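Local coordinates for protein N5-Carboxyaminoimidazole ribonucleotide synthetase (Staphylococcus aureus subsp. aureus, PDB 3ORQ) that catalyses the ATP-dependent reaction of 5-aminoimidazole ribonucleotide with bicarbonate to form N5-carboxyaminoimidazole ribonucleotide, at residues A[281-284]-A[288-291]; A[76-81]-A[292-297]; A[105-108]-A[112-115]; A[228-233]-A[364-369]; A[66-71]-A[94-99]. One frame throughout, in Å; residues are numbered along the deposited sequence.

Contact 1 of 5, residues A[281-284]-A[288-291]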
# COMPACT_ATOMS: atom_id res chain seq x y z
N TYR A 281 -1.17 11.17 4.32
CA TYR A 281 -2.58 10.81 4.48
C TYR A 281 -3.12 10.21 3.16
O TYR A 281 -4.09 9.41 3.15
CB TYR A 281 -3.41 12.03 4.89
CG TYR A 281 -3.58 12.94 3.70
CD1 TYR A 281 -2.56 13.83 3.36
CD2 TYR A 281 -4.66 12.80 2.84
CE1 TYR A 281 -2.65 14.59 2.23
CE2 TYR A 281 -4.77 13.60 1.70
CZ TYR A 281 -3.75 14.49 1.40
OH TYR A 281 -3.80 15.29 0.27
N SER A 282 -2.52 10.62 2.03
CA SER A 282 -3.06 10.28 0.70
C SER A 282 -2.99 8.78 0.44
O SER A 282 -3.67 8.22 -0.46
CB SER A 282 -2.28 11.02 -0.40
OG SER A 282 -0.92 10.64 -0.39
N ILE A 283 -2.17 8.09 1.23
CA ILE A 283 -2.15 6.62 1.10
C ILE A 283 -3.53 6.06 1.41
O ILE A 283 -4.02 5.26 0.67
CB ILE A 283 -1.11 5.97 1.99
CG1 ILE A 283 0.27 6.24 1.44
CG2 ILE A 283 -1.32 4.46 2.04
CD1 ILE A 283 1.38 6.09 2.51
N GLU A 284 -4.14 6.45 2.52
CA GLU A 284 -5.46 5.88 2.82
C GLU A 284 -6.63 6.65 2.21
O GLU A 284 -7.67 6.06 1.87
CB GLU A 284 -5.67 5.80 4.33
CG GLU A 284 -4.87 4.66 5.04
CD GLU A 284 -3.43 5.06 5.24
OE1 GLU A 284 -3.16 6.26 5.06
OE2 GLU A 284 -2.58 4.18 5.51
N TYR A 288 -5.08 7.87 -5.33
CA TYR A 288 -3.64 7.71 -5.63
C TYR A 288 -2.90 8.33 -4.45
O TYR A 288 -3.37 9.31 -3.87
CB TYR A 288 -3.22 8.49 -6.87
CG TYR A 288 -3.92 8.10 -8.17
CD1 TYR A 288 -5.09 8.76 -8.56
CD2 TYR A 288 -3.40 7.12 -9.01
CE1 TYR A 288 -5.76 8.45 -9.73
CE2 TYR A 288 -4.08 6.75 -10.21
CZ TYR A 288 -5.26 7.44 -10.54
OH TYR A 288 -5.94 7.16 -11.71
N SER A 289 -1.74 7.79 -4.08
CA SER A 289 -0.95 8.43 -3.03
C SER A 289 0.16 9.23 -3.66
O SER A 289 0.46 9.06 -4.82
CB SER A 289 -0.36 7.39 -2.05
OG SER A 289 0.87 6.87 -2.55
N GLN A 290 0.82 10.06 -2.87
CA GLN A 290 1.88 10.91 -3.40
C GLN A 290 3.07 10.08 -3.84
O GLN A 290 3.88 10.53 -4.66
CB GLN A 290 2.27 11.98 -2.38
CG GLN A 290 2.71 11.48 -1.03
CD GLN A 290 3.41 12.53 -0.19
OE1 GLN A 290 3.59 12.35 1.02
NE2 GLN A 290 3.86 13.60 -0.83
N PHE A 291 3.17 8.87 -3.30
CA PHE A 291 4.24 7.93 -3.74
C PHE A 291 3.87 7.21 -5.05
O PHE A 291 4.76 7.03 -5.90
CB PHE A 291 4.57 6.91 -2.61
CG PHE A 291 4.92 7.57 -1.33
CD1 PHE A 291 6.17 8.19 -1.18
CD2 PHE A 291 3.94 7.74 -0.32
CE1 PHE A 291 6.49 8.87 -0.01
CE2 PHE A 291 4.25 8.43 0.86
CZ PHE A 291 5.53 8.98 1.03
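Y288 and S282 meet only where their backbones pass close, with Y288 O 3.6 Å from S282 O and no bond between them; the tyrosine side chain leaves the contact and packs against H337 of the second subunit. A short turn joins helix 282-285 to helix 290-298 in the ATP-grasp part of the fold, and the residues that follow form the capped start of the second helix. S289 is the N-cap. Its OG sits between the backbone N and the carbonyl carbon (chi1 85°), from where it accepts a weak bond from F291 N at 3.1 Å, and its own N is bonded in return to D292 OD2, as in the reciprocal bond of a capping box. CB of S289 turns to the other helix and rests 3.7 Å from CA of I283, with I283 CG1 packed against the same methylene. Q290 then offers its backbone N to S282 OG, at 3.1 Å and with an N-H...O angle of 146°. The hydroxyl of S282 stands in the same kind of position as that of S289 (chi1 61°) and bonds to G279 O as well, so a polar atom inside a buried contact has two partners and ties the turn before one helix to the first residue of the next. The methylenes of Q290 run past this oxygen, CG covering one face of the F291 ring toward its rim. F291 itself is shared with M26 and M27 of helix 22-33; across the contact its ring is approached obliquely by the tip of I283, whose CD1 lies 4.1 Å from CE2 of F291.

Contact 2 of 5, residues A[76-81]-A[292-297]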
# COMPACT_ATOMS: atom_id res chain seq x y z
N VAL A 76 16.35 4.37 -13.89
CA VAL A 76 16.01 5.73 -13.47
C VAL A 76 16.48 5.93 -12.06
O VAL A 76 16.47 5.00 -11.28
CB VAL A 76 14.47 6.04 -13.60
CG1 VAL A 76 13.66 5.20 -12.65
CG2 VAL A 76 14.19 7.48 -13.33
N ILE A 77 16.91 7.14 -11.71
CA ILE A 77 17.32 7.41 -10.32
C ILE A 77 16.52 8.58 -9.76
O ILE A 77 16.35 9.60 -10.44
CB ILE A 77 18.83 7.69 -10.19
CG1 ILE A 77 19.66 6.46 -10.54
CG2 ILE A 77 19.20 8.13 -8.80
CD1 ILE A 77 21.07 6.82 -10.81
N THR A 78 15.98 8.39 -8.56
CA THR A 78 15.27 9.47 -7.85
C THR A 78 15.88 9.59 -6.46
O THR A 78 16.79 8.84 -6.11
CB THR A 78 13.75 9.21 -7.75
OG1 THR A 78 13.10 10.32 -7.11
CG2 THR A 78 13.44 7.89 -6.97
N TYR A 79 15.43 10.56 -5.69
CA TYR A 79 16.06 10.79 -4.40
C TYR A 79 14.96 11.05 -3.44
O TYR A 79 13.89 11.54 -3.82
CB TYR A 79 17.04 11.98 -4.42
CG TYR A 79 16.55 13.18 -5.18
CD1 TYR A 79 15.66 14.07 -4.61
CD2 TYR A 79 16.98 13.42 -6.48
CE1 TYR A 79 15.16 15.18 -5.35
CE2 TYR A 79 16.52 14.56 -7.21
CZ TYR A 79 15.61 15.40 -6.64
OH TYR A 79 15.18 16.47 -7.33
N GLU A 80 15.27 10.76 -2.19
CA GLU A 80 14.31 10.74 -1.11
C GLU A 80 14.53 11.95 -0.20
O GLU A 80 13.64 12.35 0.54
CB GLU A 80 14.49 9.41 -0.34
CG GLU A 80 13.63 9.26 0.86
CD GLU A 80 14.37 9.00 2.16
OE1 GLU A 80 13.69 8.82 3.17
OE2 GLU A 80 15.60 9.01 2.20
N PHE A 81 15.71 12.54 -0.22
CA PHE A 81 15.95 13.68 0.66
C PHE A 81 16.98 14.63 0.01
O PHE A 81 17.84 14.21 -0.74
CB PHE A 81 16.42 13.18 2.05
CG PHE A 81 15.89 13.98 3.25
CD1 PHE A 81 14.62 13.72 3.78
CD2 PHE A 81 16.69 14.95 3.88
CE1 PHE A 81 14.14 14.44 4.90
CE2 PHE A 81 16.22 15.67 5.02
CZ PHE A 81 14.95 15.41 5.52
N ASP A 292 2.59 6.83 -5.22
CA ASP A 292 2.18 6.22 -6.47
C ASP A 292 2.48 7.20 -7.61
O ASP A 292 3.14 6.83 -8.57
CB ASP A 292 0.68 5.90 -6.50
CG ASP A 292 0.27 4.90 -5.41
OD1 ASP A 292 1.08 4.00 -5.02
OD2 ASP A 292 -0.89 5.07 -4.93
N THR A 293 1.99 8.43 -7.51
CA THR A 293 2.22 9.39 -8.58
C THR A 293 3.75 9.70 -8.72
O THR A 293 4.23 9.98 -9.79
CB THR A 293 1.42 10.67 -8.38
OG1 THR A 293 1.73 11.22 -7.10
CG2 THR A 293 -0.07 10.39 -8.44
N HIS A 294 4.51 9.61 -7.65
CA HIS A 294 5.93 9.87 -7.79
C HIS A 294 6.56 8.85 -8.73
O HIS A 294 7.34 9.22 -9.63
CB HIS A 294 6.64 9.81 -6.43
CG HIS A 294 8.07 10.27 -6.49
ND1 HIS A 294 8.42 11.60 -6.49
CD2 HIS A 294 9.24 9.58 -6.55
CE1 HIS A 294 9.73 11.72 -6.52
NE2 HIS A 294 10.26 10.52 -6.58
N ILE A 295 6.21 7.58 -8.55
CA ILE A 295 6.74 6.50 -9.40
C ILE A 295 6.23 6.61 -10.83
O ILE A 295 6.97 6.38 -11.81
CB ILE A 295 6.31 5.12 -8.85
CG1 ILE A 295 6.77 4.96 -7.40
CG2 ILE A 295 6.87 3.97 -9.76
CD1 ILE A 295 8.30 5.27 -7.16
N LEU A 296 4.95 6.95 -10.96
CA LEU A 296 4.36 7.11 -12.29
C LEU A 296 5.15 8.17 -13.06
O LEU A 296 5.52 7.94 -14.21
CB LEU A 296 2.87 7.50 -12.20
CG LEU A 296 1.86 6.40 -11.84
CD1 LEU A 296 0.51 7.05 -11.67
CD2 LEU A 296 1.84 5.25 -12.92
N ALA A 297 5.38 9.29 -12.40
CA ALA A 297 6.07 10.46 -12.96
C ALA A 297 7.48 10.12 -13.40
O ALA A 297 7.88 10.27 -14.55
CB ALA A 297 6.11 11.56 -11.91
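H294 reaches out from helix 290-298 and gives the proton on its NE2 to the hydroxyl of T78, with 2.9 Å between NE2 and T78 OG1. The two side chains approach from opposite directions and bridge backbones that stay well apart. CG of the histidine is anti to the backbone N (chi1 -171°), which stretches the imidazole straight out from the helix; chi2 of 80° then sets the ring so that its NE2 corner leads. T78 OG1 meets that corner within 8° of the ring plane. It is also almost evenly placed between the flanking carbons, 3.7 Å from H294 CE1 and 4.0 Å from H294 CD2, as expected for an oxygen lying on the outward line of the N-H. The threonine answers with its hydroxyl anti to its own nitrogen, and its methyl CG2, 4.1 Å from H294 NE2, lies beside the bond. Strand 76-79 is at one edge of the four parallel strands of the preATP-grasp domain, a Rossmann-like fold, whereas the helix follows the ATP-grasp strands in the chain; the bond therefore joins two units of the protein across a buried interface. Neither polar group relies on the other alone. OG1 of T78 is hydrogen-bonded to Q100 OE1 in addition, so that it probably passes its own proton onward. On the other side of the imidazole, H294 ND1 accepts from the backbone N of T253, which fixes both the tautomer and the rotation of the ring, and M27 of helix 22-33 packs against it.

Contact 3 of 5, residues A[105-108]-A[112-115]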
# COMPACT_ATOMS: atom_id res chain seq x y z
N ILE A 105 17.29 20.50 -6.54
CA ILE A 105 18.11 20.25 -5.37
C ILE A 105 19.06 21.37 -5.10
O ILE A 105 19.09 21.85 -3.99
CB ILE A 105 18.92 18.96 -5.49
CG1 ILE A 105 17.99 17.74 -5.39
CG2 ILE A 105 20.00 18.92 -4.41
CD1 ILE A 105 17.47 17.41 -3.98
N GLN A 106 19.85 21.78 -6.09
CA GLN A 106 20.85 22.85 -5.93
C GLN A 106 20.24 24.08 -5.26
O GLN A 106 20.79 24.66 -4.33
CB GLN A 106 21.40 23.27 -7.31
CG GLN A 106 22.30 24.54 -7.31
CD GLN A 106 22.48 25.16 -8.72
OE1 GLN A 106 22.29 24.50 -9.75
NE2 GLN A 106 22.84 26.44 -8.76
N LEU A 107 19.09 24.46 -5.77
CA LEU A 107 18.50 25.73 -5.49
C LEU A 107 17.71 25.67 -4.17
O LEU A 107 17.74 26.62 -3.40
CB LEU A 107 17.64 26.07 -6.68
CG LEU A 107 17.01 27.42 -6.83
CD1 LEU A 107 16.54 27.59 -8.28
CD2 LEU A 107 15.84 27.47 -5.84
N LEU A 108 17.06 24.54 -3.90
CA LEU A 108 16.29 24.40 -2.66
C LEU A 108 17.07 23.95 -1.43
O LEU A 108 16.52 23.96 -0.34
CB LEU A 108 15.04 23.53 -2.87
CG LEU A 108 14.18 24.03 -4.04
CD1 LEU A 108 13.13 22.99 -4.42
CD2 LEU A 108 13.58 25.43 -3.78
N LEU A 112 18.72 30.80 1.33
CA LEU A 112 18.88 32.08 0.63
C LEU A 112 18.52 31.95 -0.85
O LEU A 112 17.80 32.78 -1.41
CB LEU A 112 20.30 32.63 0.77
CG LEU A 112 20.63 33.92 0.01
CD1 LEU A 112 19.68 35.07 0.38
CD2 LEU A 112 22.09 34.34 0.25
N THR A 113 19.03 30.89 -1.48
CA THR A 113 18.79 30.68 -2.91
C THR A 113 17.32 30.37 -3.13
O THR A 113 16.72 30.81 -4.11
CB THR A 113 19.75 29.60 -3.47
OG1 THR A 113 21.09 30.08 -3.31
CG2 THR A 113 19.52 29.36 -4.92
N GLU A 114 16.73 29.66 -2.18
CA GLU A 114 15.31 29.32 -2.21
C GLU A 114 14.43 30.56 -2.14
O GLU A 114 13.48 30.71 -2.92
CB GLU A 114 14.98 28.39 -1.05
CG GLU A 114 13.50 28.06 -0.89
CD GLU A 114 13.27 26.91 0.09
OE1 GLU A 114 13.96 26.83 1.13
OE2 GLU A 114 12.40 26.06 -0.18
N LYS A 115 14.75 31.46 -1.20
CA LYS A 115 14.01 32.71 -1.05
C LYS A 115 14.18 33.59 -2.28
O LYS A 115 13.18 34.09 -2.80
CB LYS A 115 14.35 33.44 0.25
CG LYS A 115 13.70 32.82 1.48
CD LYS A 115 14.31 33.33 2.78
CE LYS A 115 13.97 32.38 3.94
NZ LYS A 115 12.50 32.19 4.07
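E114 lies along the end of the preceding helix, touching L107 and L108 with most of its length. Helices 103-109 and 111-120 follow one another with hardly a linker, a helix-helix corner that leads from the preATP-grasp domain to the nucleotide site, and E114 stands in the angle between them. Its CB is 4.0 Å from L107 O. The chain then leaves anti to the backbone N and stays extended (chi1 174°, chi2 168°), bringing CG to 3.9 Å from CD2 of L108. The leucine crosses the glutamate at about a right angle, so this one methyl also lies against the carboxylate, with E114 CD 4.2 Å and E114 OE2 3.8 Å from L108 CD2. OE1 instead lies 4.1 Å from L108 O. At the tip, OE2 is bonded to the backbone N of I271, beside E270, a ligand of the bound magnesium and one of the residues thought to bind ATP; E114 is thus a second-shell neighbour of the metal site. One residue earlier, T113 faces L107. The threonine's CG2 packs 3.7 Å from CG of L107, while its OG1 is hydrogen-bonded to D110 OD2 in the turn. L107 O comes within 3.4 Å of E114 N, but the angle is too poor for a hydrogen bond, and the same carbonyl is flanked by the threonine, with T113 CB 3.6 Å from L107 O.

Contact 4 of 5, residues A[228-233]-A[364-369]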
# COMPACT_ATOMS: atom_id res chain seq x y z
N PRO A 228 -9.91 17.79 3.96
CA PRO A 228 -9.46 18.97 3.22
C PRO A 228 -9.19 20.14 4.14
O PRO A 228 -9.88 20.28 5.18
CB PRO A 228 -10.66 19.29 2.30
CG PRO A 228 -11.85 18.80 3.02
CD PRO A 228 -11.37 17.61 3.86
N ALA A 229 -8.20 20.97 3.79
CA ALA A 229 -7.89 22.18 4.57
C ALA A 229 -9.18 23.03 4.79
O ALA A 229 -9.93 23.31 3.85
CB ALA A 229 -6.82 23.00 3.88
N ARG A 230 -9.45 23.37 6.05
CA ARG A 230 -10.65 24.15 6.40
C ARG A 230 -10.62 25.65 6.01
O ARG A 230 -11.47 26.43 6.42
CB ARG A 230 -10.97 24.00 7.90
CG ARG A 230 -11.36 22.58 8.30
CD ARG A 230 -11.26 22.37 9.80
NE ARG A 230 -9.94 22.67 10.37
CZ ARG A 230 -9.55 22.25 11.57
NH1 ARG A 230 -10.36 21.50 12.29
NH2 ARG A 230 -8.35 22.57 12.05
N ILE A 231 -9.64 26.05 5.20
CA ILE A 231 -9.60 27.39 4.64
C ILE A 231 -9.38 27.31 3.12
O ILE A 231 -8.53 26.57 2.63
CB ILE A 231 -8.52 28.21 5.34
CG1 ILE A 231 -8.27 29.53 4.64
CG2 ILE A 231 -7.23 27.42 5.48
CD1 ILE A 231 -7.35 30.42 5.43
N ASP A 232 -10.17 28.07 2.36
CA ASP A 232 -10.15 27.96 0.91
C ASP A 232 -9.00 28.75 0.31
O ASP A 232 -9.10 29.97 0.14
CB ASP A 232 -11.49 28.44 0.35
CG ASP A 232 -11.57 28.30 -1.16
OD1 ASP A 232 -10.96 27.34 -1.73
OD2 ASP A 232 -12.26 29.15 -1.78
N LYS A 233 -7.91 28.07 -0.03
CA LYS A 233 -6.76 28.71 -0.65
C LYS A 233 -6.24 27.95 -1.86
O LYS A 233 -5.21 28.32 -2.44
CB LYS A 233 -5.64 28.91 0.39
CG LYS A 233 -5.82 30.09 1.37
CD LYS A 233 -5.88 31.42 0.60
CE LYS A 233 -5.94 32.61 1.55
NZ LYS A 233 -5.91 33.90 0.80
N GLN A 364 -14.47 17.08 14.96
CA GLN A 364 -14.56 16.19 16.10
C GLN A 364 -13.30 15.33 16.23
O GLN A 364 -12.67 15.31 17.30
CB GLN A 364 -15.77 15.29 15.98
CG GLN A 364 -15.92 14.36 17.18
CD GLN A 364 -16.05 15.13 18.49
OE1 GLN A 364 -17.08 15.74 18.76
NE2 GLN A 364 -15.01 15.10 19.30
N THR A 365 -12.94 14.62 15.16
CA THR A 365 -11.71 13.84 15.16
C THR A 365 -10.52 14.69 15.64
O THR A 365 -9.69 14.21 16.41
CB THR A 365 -11.36 13.29 13.78
OG1 THR A 365 -12.38 12.38 13.35
CG2 THR A 365 -9.99 12.60 13.82
N GLU A 366 -10.46 15.94 15.19
CA GLU A 366 -9.39 16.84 15.63
C GLU A 366 -9.38 16.96 17.16
O GLU A 366 -8.31 16.88 17.78
CB GLU A 366 -9.52 18.23 15.00
CG GLU A 366 -8.35 19.13 15.40
CD GLU A 366 -8.48 20.54 14.89
OE1 GLU A 366 -7.48 21.05 14.35
OE2 GLU A 366 -9.56 21.15 15.04
N GLN A 367 -10.56 17.14 17.75
CA GLN A 367 -10.69 17.22 19.22
C GLN A 367 -10.19 15.94 19.86
O GLN A 367 -9.38 15.99 20.78
CB GLN A 367 -12.15 17.45 19.66
CG GLN A 367 -12.64 18.88 19.50
CD GLN A 367 -11.65 19.90 20.09
OE1 GLN A 367 -11.12 20.73 19.38
NE2 GLN A 367 -11.39 19.80 21.39
N ASP A 368 -10.70 14.81 19.35
CA ASP A 368 -10.32 13.48 19.83
C ASP A 368 -8.82 13.32 19.95
O ASP A 368 -8.33 12.82 20.96
CB ASP A 368 -10.86 12.39 18.90
CG ASP A 368 -12.39 12.30 18.89
OD1 ASP A 368 -13.03 13.01 19.70
OD2 ASP A 368 -12.94 11.52 18.06
N MSE A 369 -8.10 13.76 18.91
CA MSE A 369 -6.64 13.69 18.82
C MSE A 369 -5.95 14.67 19.79
O MSE A 369 -4.89 14.36 20.34
CB MSE A 369 -6.17 13.97 17.38
CG MSE A 369 -6.59 12.93 16.29
SE MSE A 369 -6.03 11.17 16.85
CE MSE A 369 -7.71 10.44 17.48
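OE1 of E366 is gripped by two cations: NH2 of R230, at 2.9 Å, and NZ of K224, which forms a second salt bridge to it. The other carboxylate oxygen, E366 OE2, receives NH1 of R230, likewise at 2.9 Å, so the arginine holds the acid end-on with one nitrogen for each oxygen. This is nevertheless no flat pairing. Both oxygens lie close to the guanidinium plane, yet the two planar groups are turned 58° against each other, and the nitrogens arrive from above the carboxylate, NH1 as much as 63° out of its plane at OE2. E366 reaches the arginine with a fully extended chain. R230 already heads for the helix from its CB, and a bend at chi3 (-56°) sets the direction of the guanidinium. Its loop, 228-233, begins with P228 after a cis peptide and connects strand 221-227 to helix 234-245 in the ATP-grasp domain; the partner helix 362-372 belongs to the C-terminal domain and is the last helix of the chain. The salt bridge joins these two parts beside the large antiparallel sheet, whose strands 207-218 and 221-227 supply E214 and K224. R230 NH2 forms a further salt bridge with E214 OE1, and R230 NH1 is hydrogen-bonded to N363 OD1 just ahead of the helical segment. Two acids and two bases thus alternate in a small network, which would probably keep E366 ionised although it is buried. Within the helix, Q364 NE2 donates to D368 OD1 one turn on, over 2.9 Å.

Contact 5 of 5, residues A[66-71]-A[94-99]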
# COMPACT_ATOMS: atom_id res chain seq x y z
N ALA A 66 30.00 4.83 -5.10
CA ALA A 66 28.74 4.16 -4.75
C ALA A 66 27.58 4.74 -5.57
O ALA A 66 26.77 3.98 -6.08
CB ALA A 66 28.47 4.28 -3.30
N LEU A 67 27.54 6.07 -5.72
CA LEU A 67 26.47 6.69 -6.51
C LEU A 67 26.55 6.20 -7.97
O LEU A 67 25.52 5.91 -8.59
CB LEU A 67 26.46 8.22 -6.41
CG LEU A 67 26.15 8.86 -5.04
CD1 LEU A 67 26.60 10.33 -5.02
CD2 LEU A 67 24.65 8.74 -4.66
N ASN A 68 27.78 6.03 -8.49
CA ASN A 68 27.92 5.46 -9.81
C ASN A 68 27.48 4.00 -9.96
O ASN A 68 26.86 3.63 -10.97
CB ASN A 68 29.31 5.69 -10.36
CG ASN A 68 29.37 6.95 -11.17
OD1 ASN A 68 29.09 6.93 -12.38
ND2 ASN A 68 29.70 8.08 -10.51
N GLN A 69 27.81 3.17 -8.97
CA GLN A 69 27.28 1.83 -8.90
C GLN A 69 25.75 1.83 -8.88
O GLN A 69 25.11 1.02 -9.55
CB GLN A 69 27.85 1.07 -7.69
CG GLN A 69 29.25 0.48 -7.98
CD GLN A 69 29.25 -0.48 -9.20
OE1 GLN A 69 29.67 -0.11 -10.30
NE2 GLN A 69 28.76 -1.70 -8.99
N LEU A 70 25.15 2.76 -8.15
CA LEU A 70 23.71 2.91 -8.18
C LEU A 70 23.21 3.17 -9.61
O LEU A 70 22.28 2.51 -10.08
CB LEU A 70 23.25 4.00 -7.24
CG LEU A 70 21.73 4.17 -7.21
CD1 LEU A 70 21.06 2.94 -6.59
CD2 LEU A 70 21.40 5.37 -6.40
N GLY A 71 23.86 4.10 -10.31
CA GLY A 71 23.50 4.41 -11.68
C GLY A 71 23.69 3.25 -12.64
O GLY A 71 22.91 3.10 -13.57
N GLU A 94 24.18 13.66 -15.80
CA GLU A 94 24.85 13.73 -17.10
C GLU A 94 25.15 12.32 -17.62
O GLU A 94 25.22 12.14 -18.82
CB GLU A 94 26.11 14.62 -17.07
CG GLU A 94 25.82 16.12 -16.78
CD GLU A 94 27.07 16.97 -16.38
OE1 GLU A 94 28.16 16.41 -16.07
OE2 GLU A 94 26.97 18.21 -16.36
N LYS A 95 25.32 11.35 -16.74
CA LYS A 95 25.67 10.01 -17.17
C LYS A 95 24.48 9.03 -17.14
O LYS A 95 24.44 8.09 -17.92
CB LYS A 95 26.80 9.46 -16.31
CG LYS A 95 27.44 8.20 -16.86
CD LYS A 95 28.66 7.76 -16.03
CE LYS A 95 29.39 6.58 -16.70
NZ LYS A 95 30.00 5.62 -15.71
N TYR A 96 23.52 9.25 -16.25
CA TYR A 96 22.39 8.35 -16.10
C TYR A 96 21.06 9.05 -16.23
O TYR A 96 21.02 10.24 -16.39
CB TYR A 96 22.46 7.64 -14.75
CG TYR A 96 23.80 7.01 -14.49
CD1 TYR A 96 24.13 5.76 -15.05
CD2 TYR A 96 24.77 7.67 -13.70
CE1 TYR A 96 25.39 5.18 -14.84
CE2 TYR A 96 26.02 7.11 -13.48
CZ TYR A 96 26.34 5.86 -14.06
OH TYR A 96 27.58 5.29 -13.85
N ASN A 97 19.96 8.30 -16.12
CA ASN A 97 18.63 8.87 -16.32
C ASN A 97 17.99 9.35 -15.01
O ASN A 97 17.58 8.51 -14.14
CB ASN A 97 17.73 7.84 -17.02
CG ASN A 97 16.32 8.34 -17.19
OD1 ASN A 97 16.11 9.49 -17.53
ND2 ASN A 97 15.34 7.47 -16.94
N ILE A 98 17.95 10.67 -14.86
CA ILE A 98 17.41 11.33 -13.67
C ILE A 98 16.55 12.52 -14.14
O ILE A 98 17.02 13.66 -14.19
CB ILE A 98 18.52 11.85 -12.72
CG1 ILE A 98 19.64 10.78 -12.55
CG2 ILE A 98 17.95 12.29 -11.31
CD1 ILE A 98 20.71 11.15 -11.46
N PRO A 99 15.30 12.25 -14.51
CA PRO A 99 14.47 13.28 -15.09
C PRO A 99 14.27 14.45 -14.13
O PRO A 99 13.96 15.55 -14.57
CB PRO A 99 13.16 12.56 -15.36
CG PRO A 99 13.47 11.13 -15.36
CD PRO A 99 14.62 10.95 -14.43
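Two hydrogen bonds in series link N68 to Y96 and K95. The phenol of Y96 donates to N68 OD1, 2.7 Å from its OH, and the same OH accepts from K95 NZ at 3.1 Å. The asparagine oxygen lies at the edge of the ring, close to its plane, while the amide itself is turned 65° from that plane; its other end, ND2, is bonded to E64 O one turn back in the helix, which settles the orientation of the amide. The second kind of contact is made over the faces of the ring. G71 lays its CA above the centre of the Y96 ring, 3.6 Å from the centroid and 10° from the normal, a CH-pi contact that brings the aromatic directly onto the backbone; G71 O is only 3.3 Å from Y96 CD1. CG of K95 covers the opposite face, offset toward the rim. All this joins the C-terminal ends of two helices of the Rossmann-like preATP-grasp domain: helix 64-73, which precedes strand 76-79, and helix 86-95, which follows it, also joined through L67 and L92, with N97 bonded by its backbone to I77 on that strand.

In the fold
Contacts 1 and 2 are buried and share helix 290-298: in contact 1 two serine hydroxyls, one of them the N-cap, bond its first backbone N-H groups, and contact 2 ties its next turn to strand 76-79 by one histidine-threonine bond. That strand also touches contact 5, through the I77 and N97 backbones, and contact 3, where Y79 packs on I105. Contact 5 lies farther out, about 23 Å from the centre of the chain, and combines an aromatic face with a phenol hydroxyl bonded between asparagine and lysine. Contact 3, partly buried and closest to the nucleotide and magnesium, rests on van der Waals contacts between its segments. Contact 4, across the chain's centre from contacts 3 and 5, relies on charge.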